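Local coordinates for protein cytochrome c, putative (Shewanella oneidensis, PDB 1SP3) that carries eight c-type hemes and reduces tetrathionate as a respiratory enzyme, probably passing electrons along its heme chain, at residues F240-P245 with M401-E406. Numbering follows the deposited sequence.
With HEC (heme c), chain H.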
ATOM      1  N   PHE A 240      12.224  -2.567   8.668  1.00 27.06           N
ATOM      2  CA  PHE A 240      11.690  -2.999   7.406  1.00 26.61           C
ATOM      3  C   PHE A 240      12.694  -2.723   6.246  1.00 26.86           C
ATOM      4  O   PHE A 240      13.812  -2.195   6.457  1.00 25.65           O
ATOM      5  CB  PHE A 240      10.330  -2.349   7.230  1.00 26.65           C
ATOM      6  CG  PHE A 240      10.389  -0.870   7.032  1.00 28.34           C
ATOM      7  CD1 PHE A 240      10.504  -0.345   5.767  1.00 29.08           C
ATOM      8  CD2 PHE A 240      10.234   0.007   8.105  1.00 29.32           C
ATOM      9  CE1 PHE A 240      10.510   1.036   5.577  1.00 28.07           C
ATOM     10  CE2 PHE A 240      10.273   1.383   7.937  1.00 23.49           C
ATOM     11  CZ  PHE A 240      10.393   1.907   6.705  1.00 27.41           C
ATOM     12  N   ALA A 241      12.305  -3.060   5.013  1.00 27.82           N
ATOM     13  CA  ALA A 241      13.239  -3.018   3.871  1.00 30.74           C
ATOM     14  C   ALA A 241      14.552  -3.722   4.294  1.00 31.79           C
ATOM     15  O   ALA A 241      15.636  -3.219   4.149  1.00 34.28           O
ATOM     16  CB  ALA A 241      13.522  -1.554   3.429  1.00 29.80           C
ATOM     17  N   LYS A 242      14.416  -4.872   4.901  1.00 33.26           N
ATOM     18  CA  LYS A 242      15.560  -5.603   5.395  1.00 33.72           C
ATOM     19  C   LYS A 242      16.485  -6.057   4.291  1.00 34.43           C
ATOM     20  O   LYS A 242      17.681  -6.137   4.517  1.00 36.16           O
ATOM     21  CB  LYS A 242      15.043  -6.807   6.148  1.00 32.19           C
ATOM     22  CG  LYS A 242      14.584  -6.559   7.543  1.00 32.67           C
ATOM     23  CD  LYS A 242      13.873  -7.866   8.063  1.00 35.18           C
ATOM     24  CE  LYS A 242      13.434  -7.670   9.472  1.00 32.43           C
ATOM     25  NZ  LYS A 242      12.837  -8.896  10.087  1.00 30.40           N
ATOM     26  N   ASN A 243      15.956  -6.395   3.107  1.00 34.94           N
ATOM     27  CA  ASN A 243      16.745  -7.120   2.093  1.00 36.64           C
ATOM     28  C   ASN A 243      17.079  -6.301   0.851  1.00 38.79           C
ATOM     29  O   ASN A 243      17.969  -6.673   0.099  1.00 38.92           O
ATOM     30  CB  ASN A 243      16.071  -8.432   1.688  1.00 35.36           C
ATOM     31  CG  ASN A 243      15.924  -9.373   2.876  1.00 38.27           C
ATOM     32  OD1 ASN A 243      16.838  -9.498   3.701  1.00 38.86           O
ATOM     33  ND2 ASN A 243      14.752  -9.957   3.027  1.00 40.14           N
ATOM     34  N   GLU A 244      16.364  -5.192   0.688  1.00 38.97           N
ATOM     35  CA  GLU A 244      16.284  -4.430  -0.559  1.00 40.21           C
ATOM     36  C   GLU A 244      15.879  -2.950  -0.190  1.00 37.41           C
ATOM     37  O   GLU A 244      14.929  -2.774   0.544  1.00 36.09           O
ATOM     38  CB  GLU A 244      15.138  -5.060  -1.322  1.00 41.22           C
ATOM     39  CG  GLU A 244      15.073  -4.830  -2.816  1.00 51.41           C
ATOM     40  CD  GLU A 244      14.564  -6.086  -3.501  1.00 63.10           C
ATOM     41  OE1 GLU A 244      13.409  -6.539  -3.155  1.00 65.76           O
ATOM     42  OE2 GLU A 244      15.339  -6.650  -4.342  1.00 65.05           O
ATOM     43  N   PRO A 245      16.508  -1.933  -0.813  1.00 35.65           N
ATOM     44  CA  PRO A 245      16.188  -0.509  -0.569  1.00 33.14           C
ATOM     45  C   PRO A 245      14.742  -0.193  -0.903  1.00 32.04           C
ATOM     46  O   PRO A 245      14.274  -0.781  -1.852  1.00 29.27           O
ATOM     47  CB  PRO A 245      17.129   0.246  -1.557  1.00 33.72           C
ATOM     48  CG  PRO A 245      18.252  -0.737  -1.827  1.00 34.30           C
ATOM     49  CD  PRO A 245      17.571  -2.099  -1.837  1.00 35.80           C
ATOM     50  N   MET A 401       7.340  -8.761   8.362  1.00 26.82           N
ATOM     51  CA  MET A 401       8.729  -8.856   8.764  1.00 26.72           C
ATOM     52  C   MET A 401       8.902  -8.930  10.295  1.00 27.83           C
ATOM     53  O   MET A 401       9.923  -8.478  10.851  1.00 28.38           O
ATOM     54  CB  MET A 401       9.605  -7.717   8.189  1.00 27.23           C
ATOM     55  CG  MET A 401       9.678  -7.725   6.634  1.00 27.01           C
ATOM     56  SD  MET A 401      10.705  -6.387   5.841  1.00 34.40           S
ATOM     57  CE  MET A 401      10.694  -7.060   4.145  1.00 34.65           C
ATOM     58  N   VAL A 402       7.982  -9.566  10.971  1.00 26.29           N
ATOM     59  CA  VAL A 402       8.226  -9.746  12.387  1.00 27.74           C
ATOM     60  C   VAL A 402       9.588 -10.501  12.501  1.00 29.70           C
ATOM     61  O   VAL A 402       9.823 -11.474  11.788  1.00 29.39           O
ATOM     62  CB  VAL A 402       7.068 -10.489  13.075  1.00 27.83           C
ATOM     63  CG1 VAL A 402       7.491 -10.933  14.528  1.00 22.63           C
ATOM     64  CG2 VAL A 402       5.749  -9.577  13.092  1.00 22.08           C
ATOM     65  N   SER A 403      10.515  -9.971  13.309  1.00 29.53           N
ATOM     66  CA  SER A 403      11.857 -10.557  13.458  1.00 28.11           C
ATOM     67  C   SER A 403      11.834 -11.640  14.550  1.00 29.41           C
ATOM     68  O   SER A 403      10.920 -11.605  15.399  1.00 29.02           O
ATOM     69  CB  SER A 403      12.797  -9.453  13.933  1.00 26.87           C
ATOM     70  OG  SER A 403      12.925  -8.550  12.873  1.00 30.71           O
ATOM     71  N   PRO A 404      12.848 -12.541  14.601  1.00 29.63           N
ATOM     72  CA  PRO A 404      12.942 -13.470  15.758  1.00 29.66           C
ATOM     73  C   PRO A 404      12.948 -12.728  17.051  1.00 29.73           C
ATOM     74  O   PRO A 404      13.319 -11.551  17.042  1.00 29.50           O
ATOM     75  CB  PRO A 404      14.292 -14.196  15.572  1.00 28.99           C
ATOM     76  CG  PRO A 404      14.572 -14.133  14.116  1.00 28.64           C
ATOM     77  CD  PRO A 404      13.936 -12.760  13.605  1.00 28.23           C
ATOM     78  N   LYS A 405      12.571 -13.404  18.127  1.00 30.79           N
ATOM     79  CA  LYS A 405      12.390 -12.776  19.426  1.00 33.46           C
ATOM     80  C   LYS A 405      13.675 -12.096  19.950  1.00 33.56           C
ATOM     81  O   LYS A 405      13.609 -11.076  20.658  1.00 33.23           O
ATOM     82  CB  LYS A 405      11.840 -13.819  20.401  1.00 33.80           C
ATOM     83  CG  LYS A 405      12.817 -14.996  20.638  1.00 38.84           C
ATOM     84  CD  LYS A 405      12.197 -16.067  21.526  1.00 46.27           C
ATOM     85  CE  LYS A 405      13.282 -17.077  22.053  1.00 47.84           C
ATOM     86  NZ  LYS A 405      13.619 -18.061  20.923  1.00 51.36           N
ATOM     87  N   GLU A 406      14.829 -12.618  19.523  1.00 34.82           N
ATOM     88  CA  GLU A 406      16.150 -12.084  19.962  1.00 38.16           C
ATOM     89  C   GLU A 406      16.429 -10.662  19.414  1.00 37.70           C
ATOM     90  O   GLU A 406      17.269  -9.967  19.947  1.00 38.50           O
ATOM     91  CB  GLU A 406      17.350 -13.065  19.625  1.00 37.19           C
ATOM     92  CG  GLU A 406      17.270 -14.410  20.308  1.00 40.85           C
ATOM     93  CD  GLU A 406      16.348 -15.431  19.604  1.00 47.10           C
ATOM     94  OE1 GLU A 406      16.026 -16.452  20.287  1.00 48.83           O
ATOM     95  OE2 GLU A 406      15.969 -15.257  18.384  1.00 45.56           O
TER
HETATM   96 FE   HEC H 806       3.367 -14.810  15.667  1.00 32.24          FE
HETATM   97  CHA HEC H 806       6.012 -16.837  16.339  1.00 35.07           C
HETATM   98  CHB HEC H 806       4.988 -12.162  17.137  1.00 24.78           C
HETATM   99  CHC HEC H 806       1.015 -12.653  14.468  1.00 26.57           C
HETATM  100  CHD HEC H 806       1.389 -17.436  14.984  1.00 27.62           C
HETATM  101  NA  HEC H 806       5.169 -14.545  16.535  1.00 27.29           N
HETATM  102  C1A HEC H 806       6.096 -15.513  16.728  1.00 35.01           C
HETATM  103  C2A HEC H 806       7.209 -14.959  17.412  1.00 34.45           C
HETATM  104  C3A HEC H 806       6.943 -13.672  17.641  1.00 29.30           C
HETATM  105  C4A HEC H 806       5.644 -13.398  17.114  1.00 30.50           C
HETATM  106  CMA HEC H 806       7.866 -12.642  18.337  1.00 25.52           C
HETATM  107  CAA HEC H 806       8.454 -15.809  17.805  1.00 31.63           C
HETATM  108  CBA HEC H 806       9.525 -15.693  16.751  1.00 39.37           C
HETATM  109  CGA HEC H 806      10.762 -16.486  17.198  1.00 43.12           C
HETATM  110  O1A HEC H 806      10.690 -17.726  17.090  1.00 45.38           O
HETATM  111  O2A HEC H 806      11.784 -15.866  17.617  1.00 43.07           O
HETATM  112  NB  HEC H 806       3.027 -12.771  15.800  1.00 27.64           N
HETATM  113  C1B HEC H 806       3.881 -11.878  16.377  1.00 23.64           C
HETATM  114  C2B HEC H 806       3.388 -10.576  16.087  1.00 25.76           C
HETATM  115  C3B HEC H 806       2.298 -10.703  15.318  1.00 27.16           C
HETATM  116  C4B HEC H 806       2.057 -12.105  15.141  1.00 27.49           C
HETATM  117  CMB HEC H 806       4.011  -9.270  16.612  1.00 26.18           C
HETATM  118  CAB HEC H 806       1.425  -9.572  14.708  1.00 24.34           C
HETATM  119  CBB HEC H 806       1.951  -8.779  13.749  1.00 17.65           C
HETATM  120  NC  HEC H 806       1.510 -14.967  14.928  1.00 26.77           N
HETATM  121  C1C HEC H 806       0.712 -13.974  14.449  1.00 28.06           C
HETATM  122  C2C HEC H 806      -0.497 -14.564  13.947  1.00 27.80           C
HETATM  123  C3C HEC H 806      -0.371 -15.928  14.053  1.00 29.28           C
HETATM  124  C4C HEC H 806       0.904 -16.180  14.660  1.00 29.34           C
HETATM  125  CMC HEC H 806      -1.646 -13.729  13.357  1.00 17.78           C
HETATM  126  CAC HEC H 806      -1.410 -17.069  13.725  1.00 29.43           C
HETATM  127  CBC HEC H 806      -2.259 -17.010  12.654  1.00 32.44           C
HETATM  128  ND  HEC H 806       3.662 -16.857  15.650  1.00 31.13           N
HETATM  129  C1D HEC H 806       2.680 -17.772  15.306  1.00 31.53           C
HETATM  130  C2D HEC H 806       3.243 -19.121  15.368  1.00 31.65           C
HETATM  131  C3D HEC H 806       4.691 -18.888  15.796  1.00 35.80           C
HETATM  132  C4D HEC H 806       4.845 -17.454  15.957  1.00 32.53           C
HETATM  133  CMD HEC H 806       2.536 -20.463  15.056  1.00 29.59           C
HETATM  134  CAD HEC H 806       5.819 -19.883  16.072  1.00 32.01           C
HETATM  135  CBD HEC H 806       5.503 -20.235  17.533  1.00 44.43           C
HETATM  136  CGD HEC H 806       6.366 -21.411  17.925  1.00 50.56           C
HETATM  137  O1D HEC H 806       5.847 -22.234  18.751  1.00 56.18           O
HETATM  138  O2D HEC H 806       7.536 -21.507  17.407  1.00 51.92           O
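Lys242 and Met401 lie side by side, their extended chains running opposite ways: the lysine reaches toward the backbone of 401-403 while the thioether reaches back to the backbone of Phe240 and Ala241. With its three outer torsions all near 180°, the straight lysine chain delivers NZ to two acceptors across the contact, Ser403 OG at 2.8 Å and Met401 O at 3.0 Å. The ammonium lies tilted 35° from the plane of the Met401 carbonyl, at a C=O...N angle of 128°. Ala167 O and Thr168 O also accept from NZ, so four oxygens share the three N-H groups of the ammonium. Met401 SD rests 3.8 Å from Ala241 N and 3.9 Å from Phe240 CA, and Lys242 CD packs against the same sulfur at 4.1 Å. An alanine in place of Lys242 would probably leave Ser403 OG and Met401 O without their shared donor and open a gap beside the methionine. Farther along 401-406, Val402 CG1 lies 3.8 Å from CHB of a heme c, whose propionate O2A accepts a hydrogen bond from Lys405 N. Asp169 OD2 accepts a hydrogen bond from Met401 N, and Thr168 OG1 one from Asn243 ND2. The contact thus joins the loop between helix 232-236 and strand 246-251 to the heme-lining loop between strand 387-397 and helix 411-414.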